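Local coordinates for protein U4/U6 snRNA-associated-splicing factor PRP24 (Saccharomyces cerevisiae, PDB 5TF6) that binds U6 snRNA through RNA recognition motifs and acts as a recycling factor of the spliceosome, the machinery that removes introns from precursor mRNA, at residues D103-I108 against E144-L149; F202-K207 against V227-D232; T280-F285 against I325-S330. All coordinates share one frame; numbering follows the deposited sequence. Where two conformers were deposited one is given.

Contact 1. Residues D103-I108 against E144-L149; sequences DLLQDI and EKLNGL
Leu146, the last residue of helix 136-146, meets Leu104, Leu105 and Ile108 of the 103-108 segment across the groove between the two helices of the second RNA recognition motif. Its CB points at the opposing helix, and with CG anti to the carbonyl carbon (chi1 -53°) the side chain continues in that direction. CG is touched by Ile108 CD1 at 4.0 Å, the two side chains meeting tip to tip. Beyond it the branches part: the Leu146 side chain crosses that of Leu105 at about a right angle, its CD1 resting on Leu105 CD1 at 3.8 Å, while CD2 meets Leu104 CG head-on at 4.0 Å. The CD1 methyl of Ile108 is thus within van der Waals distance of CG and both methyls of Leu146.

Two flanking pairs extend the apolar strip. Ile108 slides past Lys145, its CD1 lying 3.9 Å from Lys145 CB; the lysine chain bends at chi2 and chi3, which brings CE back beside Ile108 CG2. At the other end, Leu104 CD1 passes Leu149 CD2 at 4.0 Å, Leu149 closing the type II turn that begins at Leu146. Were Leu146 cut back to an alanine, Leu104, Leu105 and Ile108 would probably lose their common partner and a gap would open between the helices.

No hydrogen bond joins the segments. Beneath this seam lies the sheet: Leu104 and Leu146 both rest on Leu156 of strand 154-160, Leu146 also touches Thr158, and Leu105 packs on Ile131 and Val133 of strand 128-133.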
loop_
_atom_site.group_PDB
_atom_site.type_symbol
_atom_site.label_atom_id
_atom_site.label_comp_id
_atom_site.label_asym_id
_atom_site.label_seq_id
_atom_site.Cartn_x
_atom_site.Cartn_y
_atom_site.Cartn_z
ATOM N N ASP A 103 14.725 8.469 -7.848
ATOM C CA ASP A 103 16.112 8.942 -7.595
ATOM C C ASP A 103 16.969 7.779 -7.277
ATOM O O ASP A 103 18.168 7.776 -7.596
ATOM C CB ASP A 103 16.180 9.917 -6.414
ATOM C CG ASP A 103 15.453 11.220 -6.703
ATOM O OD1 ASP A 103 15.276 11.474 -7.900
ATOM O OD2 ASP A 103 15.036 11.987 -5.792
ATOM N N LEU A 104 16.384 6.752 -6.665
ATOM C CA LEU A 104 17.203 5.599 -6.357
ATOM C C LEU A 104 17.780 5.009 -7.633
ATOM O O LEU A 104 18.979 4.710 -7.704
ATOM C CB LEU A 104 16.387 4.571 -5.624
ATOM C CG LEU A 104 17.112 3.418 -4.984
ATOM C CD1 LEU A 104 18.171 3.897 -4.022
ATOM C CD2 LEU A 104 16.108 2.535 -4.246
ATOM N N LEU A 105 16.946 4.884 -8.654
ATOM C CA LEU A 105 17.378 4.308 -9.924
ATOM C C LEU A 105 18.293 5.274 -10.645
ATOM O O LEU A 105 19.290 4.877 -11.246
ATOM C CB LEU A 105 16.186 3.973 -10.838
ATOM C CG LEU A 105 15.674 2.519 -10.591
ATOM C CD1 LEU A 105 15.121 2.336 -9.188
ATOM C CD2 LEU A 105 14.617 2.107 -11.594
ATOM N N GLN A 106 17.958 6.546 -10.582
ATOM C CA GLN A 106 18.782 7.551 -11.225
ATOM C C GLN A 106 20.182 7.552 -10.654
ATOM O O GLN A 106 21.136 7.543 -11.411
ATOM C CB GLN A 106 18.143 8.912 -11.144
ATOM C CG GLN A 106 18.710 9.898 -12.141
ATOM C CD GLN A 106 17.984 11.239 -12.065
ATOM O OE1 GLN A 106 16.777 11.294 -11.755
ATOM N NE2 GLN A 106 18.715 12.333 -12.345
ATOM N N ASP A 107 20.346 7.401 -9.356
ATOM C CA ASP A 107 21.729 7.288 -8.860
ATOM C C ASP A 107 22.499 6.094 -9.365
ATOM O O ASP A 107 23.684 6.035 -9.125
ATOM C CB ASP A 107 21.797 7.277 -7.342
ATOM C CG ASP A 107 21.142 8.498 -6.733
ATOM O OD1 ASP A 107 20.794 9.468 -7.477
ATOM O OD2 ASP A 107 20.923 8.449 -5.506
ATOM N N ILE A 108 21.866 5.087 -9.978
ATOM C CA ILE A 108 22.655 4.004 -10.558
ATOM C C ILE A 108 22.544 4.065 -12.059
ATOM O O ILE A 108 22.788 3.121 -12.763
ATOM C CB ILE A 108 22.309 2.637 -9.971
ATOM C CG1 ILE A 108 20.829 2.293 -10.186
ATOM C CG2 ILE A 108 22.656 2.615 -8.467
ATOM C CD1 ILE A 108 20.551 0.841 -9.880
ATOM N N GLU A 144 20.666 -6.513 -8.856
ATOM C CA GLU A 144 22.004 -6.718 -8.361
ATOM C C GLU A 144 22.458 -5.553 -7.449
ATOM O O GLU A 144 23.121 -5.772 -6.452
ATOM C CB GLU A 144 22.880 -6.968 -9.603
ATOM C CG GLU A 144 24.392 -6.763 -9.515
ATOM C CD GLU A 144 25.040 -6.778 -10.919
ATOM O OE1 GLU A 144 24.438 -7.410 -11.853
ATOM O OE2 GLU A 144 26.116 -6.137 -11.092
ATOM N N LYS A 145 22.034 -4.331 -7.748
ATOM C CA LYS A 145 22.453 -3.174 -6.982
ATOM C C LYS A 145 21.551 -2.873 -5.862
ATOM O O LYS A 145 22.010 -2.452 -4.825
ATOM C CB LYS A 145 22.483 -1.911 -7.858
ATOM C CG LYS A 145 23.521 -1.935 -8.984
ATOM C CD LYS A 145 24.925 -1.861 -8.435
ATOM C CE LYS A 145 25.266 -0.450 -8.050
ATOM N NZ LYS A 145 26.522 -0.374 -7.263
ATOM N N LEU A 146 20.254 -3.038 -6.068
ATOM C CA LEU A 146 19.288 -2.527 -5.111
ATOM C C LEU A 146 18.769 -3.614 -4.198
ATOM O O LEU A 146 18.326 -3.304 -3.095
ATOM C CB LEU A 146 18.122 -1.804 -5.812
ATOM C CG LEU A 146 18.617 -0.717 -6.766
ATOM C CD1 LEU A 146 17.492 -0.050 -7.449
ATOM C CD2 LEU A 146 19.391 0.336 -6.019
ATOM N N ASN A 147 18.816 -4.880 -4.609
ATOM C CA ASN A 147 18.266 -5.913 -3.731
ATOM C C ASN A 147 19.158 -6.045 -2.519
ATOM O O ASN A 147 20.321 -6.174 -2.670
ATOM C CB ASN A 147 18.118 -7.280 -4.376
ATOM C CG ASN A 147 17.445 -8.269 -3.425
ATOM O OD1 ASN A 147 16.325 -8.054 -2.945
ATOM N ND2 ASN A 147 18.147 -9.310 -3.095
ATOM N N GLY A 148 18.608 -5.988 -1.323
ATOM C CA GLY A 148 19.438 -5.983 -0.124
ATOM C C GLY A 148 19.984 -4.628 0.375
ATOM O O GLY A 148 20.575 -4.559 1.458
ATOM N N LEU A 149 19.741 -3.569 -0.361
ATOM C CA LEU A 149 20.199 -2.255 0.015
ATOM C C LEU A 149 19.499 -1.738 1.270
ATOM O O LEU A 149 18.262 -1.766 1.435
ATOM C CB LEU A 149 19.951 -1.283 -1.114
ATOM C CG LEU A 149 20.629 0.088 -1.043
ATOM C CD1 LEU A 149 22.145 -0.014 -1.141
ATOM C CD2 LEU A 149 20.117 0.961 -2.186
#

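Contact 2. Residues F202-K207 against V227-D232; sequences FGSIEK and VFENKD
Val227 O accepts two backbone N-H groups, from Glu206 N at 2.7 Å and from Lys207 N at 3.2 Å, which makes this antiparallel pairing a classic beta bulge. The Lys207 bond lies in the carbonyl plane, on a lone pair, whereas the Glu206 donor is tilted 17° from it. Val227 N returns a bond to Lys207 O, and Lys207 CB packs against Val227 CB at 3.8 Å. Farther along, Glu229 N donates an almost straight bond to Ser204 O at 2.9 Å.

The buried side of the contact is that of Phe228. Its ring is approached at the edge by Gly203 O, in plane, while Ile205 CG1 comes in obliquely to CE1 at 3.7 Å. With CG anti to the carbonyl carbon (chi1 -70°), the ring turns back toward the 202-207 segment although CB sets out away from it.

The outer side, with the exposed Glu229, is looser and polar. Ser204 OG and Glu229 OE1 make at most a weak bond at 3.5 Å, and a water links Ser204 O to Asn230 N. The Glu206 and Glu229 carboxylates come near each other, OE1 to OE2 at 4.5 Å; a salt bridge from Arg178 to Glu206 OE1 probably eases the like charges.

In the third RNA recognition motif, strand 205-209 forms an edge of the sheet, and Lys207 packs on a sugar of the bound RNA. Phe228 lies under helix 231-237, against Ser233, Ala234 and Ala237, and touches Ile180 of strand 179-185.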
loop_
_atom_site.group_PDB
_atom_site.type_symbol
_atom_site.label_atom_id
_atom_site.label_comp_id
_atom_site.label_asym_id
_atom_site.label_seq_id
_atom_site.Cartn_x
_atom_site.Cartn_y
_atom_site.Cartn_z
ATOM N N PHE A 202 -7.811 -31.155 18.641
ATOM C CA PHE A 202 -8.464 -30.727 17.424
ATOM C C PHE A 202 -7.593 -30.912 16.193
ATOM O O PHE A 202 -8.088 -30.943 15.038
ATOM C CB PHE A 202 -8.880 -29.266 17.575
ATOM C CG PHE A 202 -9.894 -29.078 18.624
ATOM C CD1 PHE A 202 -11.117 -29.739 18.523
ATOM C CD2 PHE A 202 -9.640 -28.291 19.714
ATOM C CE1 PHE A 202 -12.077 -29.605 19.491
ATOM C CE2 PHE A 202 -10.601 -28.146 20.703
ATOM C CZ PHE A 202 -11.820 -28.804 20.591
ATOM N N GLY A 203 -6.296 -31.043 16.447
ATOM C CA GLY A 203 -5.323 -31.090 15.375
ATOM C C GLY A 203 -4.010 -30.594 15.915
ATOM O O GLY A 203 -3.915 -30.109 17.029
ATOM N N SER A 204 -2.996 -30.719 15.107
ATOM C CA SER A 204 -1.687 -30.324 15.507
ATOM C C SER A 204 -1.551 -28.790 15.523
ATOM O O SER A 204 -1.978 -28.087 14.590
ATOM C CB SER A 204 -0.704 -30.920 14.503
ATOM O OG SER A 204 0.608 -30.681 14.955
ATOM N N ILE A 205 -0.913 -28.301 16.571
ATOM C CA ILE A 205 -0.815 -26.895 16.847
ATOM C C ILE A 205 0.575 -26.469 16.442
ATOM O O ILE A 205 1.562 -27.105 16.793
ATOM C CB ILE A 205 -0.942 -26.642 18.358
ATOM C CG1 ILE A 205 -2.367 -26.922 18.800
ATOM C CG2 ILE A 205 -0.485 -25.225 18.756
ATOM C CD1 ILE A 205 -2.505 -26.997 20.301
ATOM N N GLU A 206 0.648 -25.344 15.764
ATOM C CA GLU A 206 1.888 -24.809 15.268
ATOM C C GLU A 206 2.464 -23.734 16.188
ATOM O O GLU A 206 3.673 -23.605 16.291
ATOM C CB GLU A 206 1.568 -24.153 13.960
ATOM C CG GLU A 206 2.734 -23.697 13.130
ATOM C CD GLU A 206 2.250 -23.138 11.801
ATOM O OE1 GLU A 206 1.483 -23.834 11.069
ATOM O OE2 GLU A 206 2.591 -21.976 11.536
ATOM N N LYS A 207 1.599 -22.939 16.805
ATOM C CA LYS A 207 2.004 -21.739 17.547
ATOM C C LYS A 207 0.902 -21.374 18.571
ATOM O O LYS A 207 -0.281 -21.482 18.218
ATOM C CB LYS A 207 2.117 -20.603 16.512
ATOM C CG LYS A 207 3.236 -19.607 16.711
ATOM C CD LYS A 207 3.494 -18.734 15.468
ATOM C CE LYS A 207 3.692 -19.547 14.187
ATOM N NZ LYS A 207 4.494 -18.816 13.175
ATOM N N VAL A 227 -2.384 -20.973 16.473
ATOM C CA VAL A 227 -2.332 -21.340 15.068
ATOM C C VAL A 227 -2.213 -22.849 14.950
ATOM O O VAL A 227 -1.331 -23.456 15.536
ATOM C CB VAL A 227 -1.066 -20.749 14.409
ATOM C CG1 VAL A 227 -0.974 -21.142 12.951
ATOM C CG2 VAL A 227 -1.046 -19.239 14.557
ATOM N N PHE A 228 -3.062 -23.432 14.135
ATOM C CA PHE A 228 -2.992 -24.844 13.824
ATOM C C PHE A 228 -2.294 -25.068 12.501
ATOM O O PHE A 228 -2.339 -24.211 11.622
ATOM C CB PHE A 228 -4.402 -25.348 13.683
ATOM C CG PHE A 228 -5.114 -25.383 14.959
ATOM C CD1 PHE A 228 -4.969 -26.486 15.807
ATOM C CD2 PHE A 228 -5.853 -24.299 15.374
ATOM C CE1 PHE A 228 -5.607 -26.506 17.037
ATOM C CE2 PHE A 228 -6.449 -24.301 16.621
ATOM C CZ PHE A 228 -6.357 -25.416 17.432
ATOM N N GLU A 229 -1.724 -26.253 12.334
ATOM C CA GLU A 229 -1.043 -26.606 11.081
ATOM C C GLU A 229 -2.000 -26.712 9.919
ATOM O O GLU A 229 -1.608 -26.408 8.835
ATOM C CB GLU A 229 -0.159 -27.868 11.210
ATOM C CG GLU A 229 1.337 -27.555 11.144
ATOM C CD GLU A 229 2.234 -28.354 12.092
ATOM O OE1 GLU A 229 2.193 -29.620 12.065
ATOM O OE2 GLU A 229 3.022 -27.691 12.832
ATOM N N ASN A 230 -3.257 -27.081 10.106
ATOM C CA ASN A 230 -4.186 -26.983 8.951
ATOM C C ASN A 230 -5.506 -26.359 9.317
ATOM O O ASN A 230 -5.958 -26.394 10.478
ATOM C CB ASN A 230 -4.468 -28.378 8.266
ATOM C CG ASN A 230 -5.087 -29.370 9.230
ATOM O OD1 ASN A 230 -6.231 -29.205 9.654
ATOM N ND2 ASN A 230 -4.314 -30.379 9.631
ATOM N N LYS A 231 -6.154 -25.878 8.273
ATOM C CA LYS A 231 -7.462 -25.253 8.336
ATOM C C LYS A 231 -8.514 -26.058 9.092
ATOM O O LYS A 231 -9.255 -25.512 9.908
ATOM C CB LYS A 231 -7.919 -24.990 6.898
ATOM C CG LYS A 231 -9.075 -24.018 6.697
ATOM C CD LYS A 231 -9.328 -23.722 5.205
ATOM C CE LYS A 231 -8.033 -23.540 4.365
ATOM N NZ LYS A 231 -8.006 -22.414 3.365
ATOM N N ASP A 232 -8.592 -27.355 8.820
ATOM C CA ASP A 232 -9.704 -28.184 9.322
ATOM C C ASP A 232 -9.646 -28.283 10.805
ATOM O O ASP A 232 -10.685 -28.391 11.453
ATOM C CB ASP A 232 -9.641 -29.616 8.755
ATOM C CG ASP A 232 -9.889 -29.672 7.251
ATOM O OD1 ASP A 232 -10.293 -28.641 6.655
ATOM O OD2 ASP A 232 -9.663 -30.754 6.655
HETATM O O HOH W 1 -3.548 -29.052 12.590
HETATM O O HOH W 2 -3.580 -32.366 12.375
#

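Contact 3. Residues T280-F285 against I325-S330; sequences TLICLF and IIFRDS
Strands 281-285 and 325-327 run antiparallel, their axes 4.8 Å apart at closest approach and their directions 152° apart, as the first and third strands of the occluded RNA recognition motif. Ile282 and Ile325 form a hydrogen-bonded pair through both of their backbone N and O atoms; Leu281 and Ile326 follow as a non-hydrogen-bonded pair, and Phe327 N then donates to Thr280 O at 2.9 Å.

Two sets of side chains emerge from this pairing. Leu281 and Ile326 share one face, where Leu281 CB stands 4.2 Å from Ile326 CG1. The face of Ile282 and Ile325 carries more apolar contact. There Leu284 and Ile325 meet aslant, and the CD1 methyl of Ile325 lies 3.7 Å from both CG and CD1 of Leu284. Helix 330-340 packs on this side, with Leu337 and Leu340 against Ile282 and with Ala333 and Met336 against Phe327.

Past the strand, Asp329 caps the helix through a bond from Phe332 N to its OD1, while its OD2 receives Arg328 NE in a salt bridge. Arg328 is also paired with Asp310.

The Phe327 ring is held from two directions. Ile325 CG2 sits 3.5 Å above one face, offset toward the rim. Ile282, its CG1 between the backbone N and the carbonyl carbon (chi1 76°), reaches the ring's edge, where CG1 lies in plane and CD1 is 3.7 Å from Phe327 CE2.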
loop_
_atom_site.group_PDB
_atom_site.type_symbol
_atom_site.label_atom_id
_atom_site.label_comp_id
_atom_site.label_asym_id
_atom_site.label_seq_id
_atom_site.Cartn_x
_atom_site.Cartn_y
_atom_site.Cartn_z
ATOM N N THR A 280 -10.361 16.647 18.970
ATOM C CA THR A 280 -8.977 16.276 18.852
ATOM C C THR A 280 -8.576 15.919 17.454
ATOM O O THR A 280 -7.401 15.692 17.223
ATOM C CB THR A 280 -8.568 15.092 19.756
ATOM O OG1 THR A 280 -9.215 13.906 19.319
ATOM C CG2 THR A 280 -8.879 15.344 21.221
ATOM N N LEU A 281 -9.496 15.868 16.495
ATOM C CA LEU A 281 -9.071 15.403 15.200
ATOM C C LEU A 281 -9.337 16.351 14.084
ATOM O O LEU A 281 -10.184 17.173 14.211
ATOM C CB LEU A 281 -9.705 14.073 14.914
ATOM C CG LEU A 281 -11.198 14.065 14.671
ATOM C CD1 LEU A 281 -11.527 14.489 13.263
ATOM C CD2 LEU A 281 -11.715 12.678 14.955
ATOM N N ILE A 282 -8.594 16.250 12.987
ATOM C CA ILE A 282 -8.941 16.986 11.804
ATOM C C ILE A 282 -8.786 16.051 10.609
ATOM O O ILE A 282 -8.070 15.072 10.671
ATOM C CB ILE A 282 -8.051 18.241 11.565
ATOM C CG1 ILE A 282 -6.730 17.819 11.040
ATOM C CG2 ILE A 282 -7.865 19.097 12.826
ATOM C CD1 ILE A 282 -5.805 18.948 10.763
ATOM N N CYS A 283 -9.403 16.430 9.511
ATOM C CA CYS A 283 -9.293 15.735 8.304
ATOM C C CYS A 283 -8.556 16.511 7.252
ATOM O O CYS A 283 -8.751 17.718 7.118
ATOM C CB CYS A 283 -10.726 15.483 7.798
ATOM S SG CYS A 283 -11.694 14.379 8.856
ATOM N N LEU A 284 -7.816 15.789 6.423
ATOM C CA LEU A 284 -7.214 16.332 5.212
ATOM C C LEU A 284 -7.837 15.659 3.979
ATOM O O LEU A 284 -8.048 14.481 3.975
ATOM C CB LEU A 284 -5.707 16.078 5.169
ATOM C CG LEU A 284 -4.816 16.482 6.357
ATOM C CD1 LEU A 284 -3.360 16.243 6.026
ATOM C CD2 LEU A 284 -4.985 17.954 6.665
ATOM N N PHE A 285 -8.062 16.416 2.925
ATOM C CA PHE A 285 -8.766 15.940 1.738
ATOM C C PHE A 285 -8.613 17.021 0.679
ATOM O O PHE A 285 -8.251 18.167 1.002
ATOM C CB PHE A 285 -10.258 15.752 2.035
ATOM C CG PHE A 285 -10.922 16.935 2.704
ATOM C CD1 PHE A 285 -10.899 17.087 4.084
ATOM C CD2 PHE A 285 -11.502 17.925 1.954
ATOM C CE1 PHE A 285 -11.506 18.190 4.690
ATOM C CE2 PHE A 285 -12.099 19.058 2.543
ATOM C CZ PHE A 285 -12.099 19.178 3.916
ATOM N N ILE A 325 -6.444 12.825 11.166
ATOM C CA ILE A 325 -5.273 13.000 12.027
ATOM C C ILE A 325 -5.816 13.259 13.398
ATOM O O ILE A 325 -6.568 14.199 13.571
ATOM C CB ILE A 325 -4.433 14.207 11.610
ATOM C CG1 ILE A 325 -4.057 14.091 10.157
ATOM C CG2 ILE A 325 -3.149 14.206 12.413
ATOM C CD1 ILE A 325 -3.445 15.361 9.574
ATOM N N ILE A 326 -5.474 12.413 14.356
ATOM C CA ILE A 326 -5.861 12.613 15.732
ATOM C C ILE A 326 -4.667 13.224 16.456
ATOM O O ILE A 326 -3.597 12.656 16.457
ATOM C CB ILE A 326 -6.252 11.259 16.370
ATOM C CG1 ILE A 326 -7.423 10.669 15.613
ATOM C CG2 ILE A 326 -6.653 11.427 17.828
ATOM C CD1 ILE A 326 -7.872 9.337 16.151
ATOM N N PHE A 327 -4.857 14.391 17.051
ATOM C CA PHE A 327 -3.763 15.130 17.727
ATOM C C PHE A 327 -3.804 14.907 19.212
ATOM O O PHE A 327 -4.747 14.294 19.712
ATOM C CB PHE A 327 -3.858 16.613 17.443
ATOM C CG PHE A 327 -3.508 16.965 16.047
ATOM C CD1 PHE A 327 -2.201 16.977 15.640
ATOM C CD2 PHE A 327 -4.482 17.251 15.125
ATOM C CE1 PHE A 327 -1.874 17.277 14.331
ATOM C CE2 PHE A 327 -4.155 17.581 13.824
ATOM C CZ PHE A 327 -2.847 17.594 13.415
ATOM N N ARG A 328 -2.776 15.429 19.897
ATOM C CA ARG A 328 -2.596 15.213 21.315
ATOM C C ARG A 328 -3.720 15.890 22.055
ATOM O O ARG A 328 -4.243 15.308 22.970
ATOM C CB ARG A 328 -1.201 15.672 21.808
ATOM C CG ARG A 328 -1.151 16.888 22.769
ATOM C CD ARG A 328 0.116 17.760 22.635
ATOM N NE ARG A 328 -0.196 19.181 22.858
ATOM C CZ ARG A 328 0.645 20.214 22.711
ATOM N NH1 ARG A 328 1.902 20.026 22.332
ATOM N NH2 ARG A 328 0.217 21.460 22.958
ATOM N N ASP A 329 -4.120 17.096 21.638
ATOM C CA ASP A 329 -5.281 17.776 22.252
ATOM C C ASP A 329 -5.976 18.781 21.351
ATOM O O ASP A 329 -5.454 19.153 20.302
ATOM C CB ASP A 329 -4.876 18.465 23.565
ATOM C CG ASP A 329 -3.928 19.605 23.344
ATOM O OD1 ASP A 329 -4.220 20.526 22.539
ATOM O OD2 ASP A 329 -2.873 19.567 23.977
ATOM N N SER A 330 -7.150 19.248 21.782
ATOM C CA SER A 330 -8.039 20.034 20.925
ATOM C C SER A 330 -7.507 21.394 20.622
ATOM O O SER A 330 -7.818 21.966 19.576
ATOM C CB SER A 330 -9.371 20.209 21.594
ATOM O OG SER A 330 -9.163 20.874 22.806
#

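From the N terminus the chain passes through the first RNA recognition motif before reaching contact 1, which joins the two helices of the second and closes a loop of 35 residues containing strands 112-116 and 128-133. Contact 2, in the third motif, closes a loop of 19 residues between its segments, bringing neighbouring strands 205-209 and 222-228 together. Contact 3 closes the longest loop, 39 residues with helix 293-303 and strand 311-317, and pairs strands 281-285 and 322-327 of the occluded motif. The three stand in series, neither nested nor crossed. Their centres lie about 37 to 43 Å apart and none touches another; each lies within a motif of its own.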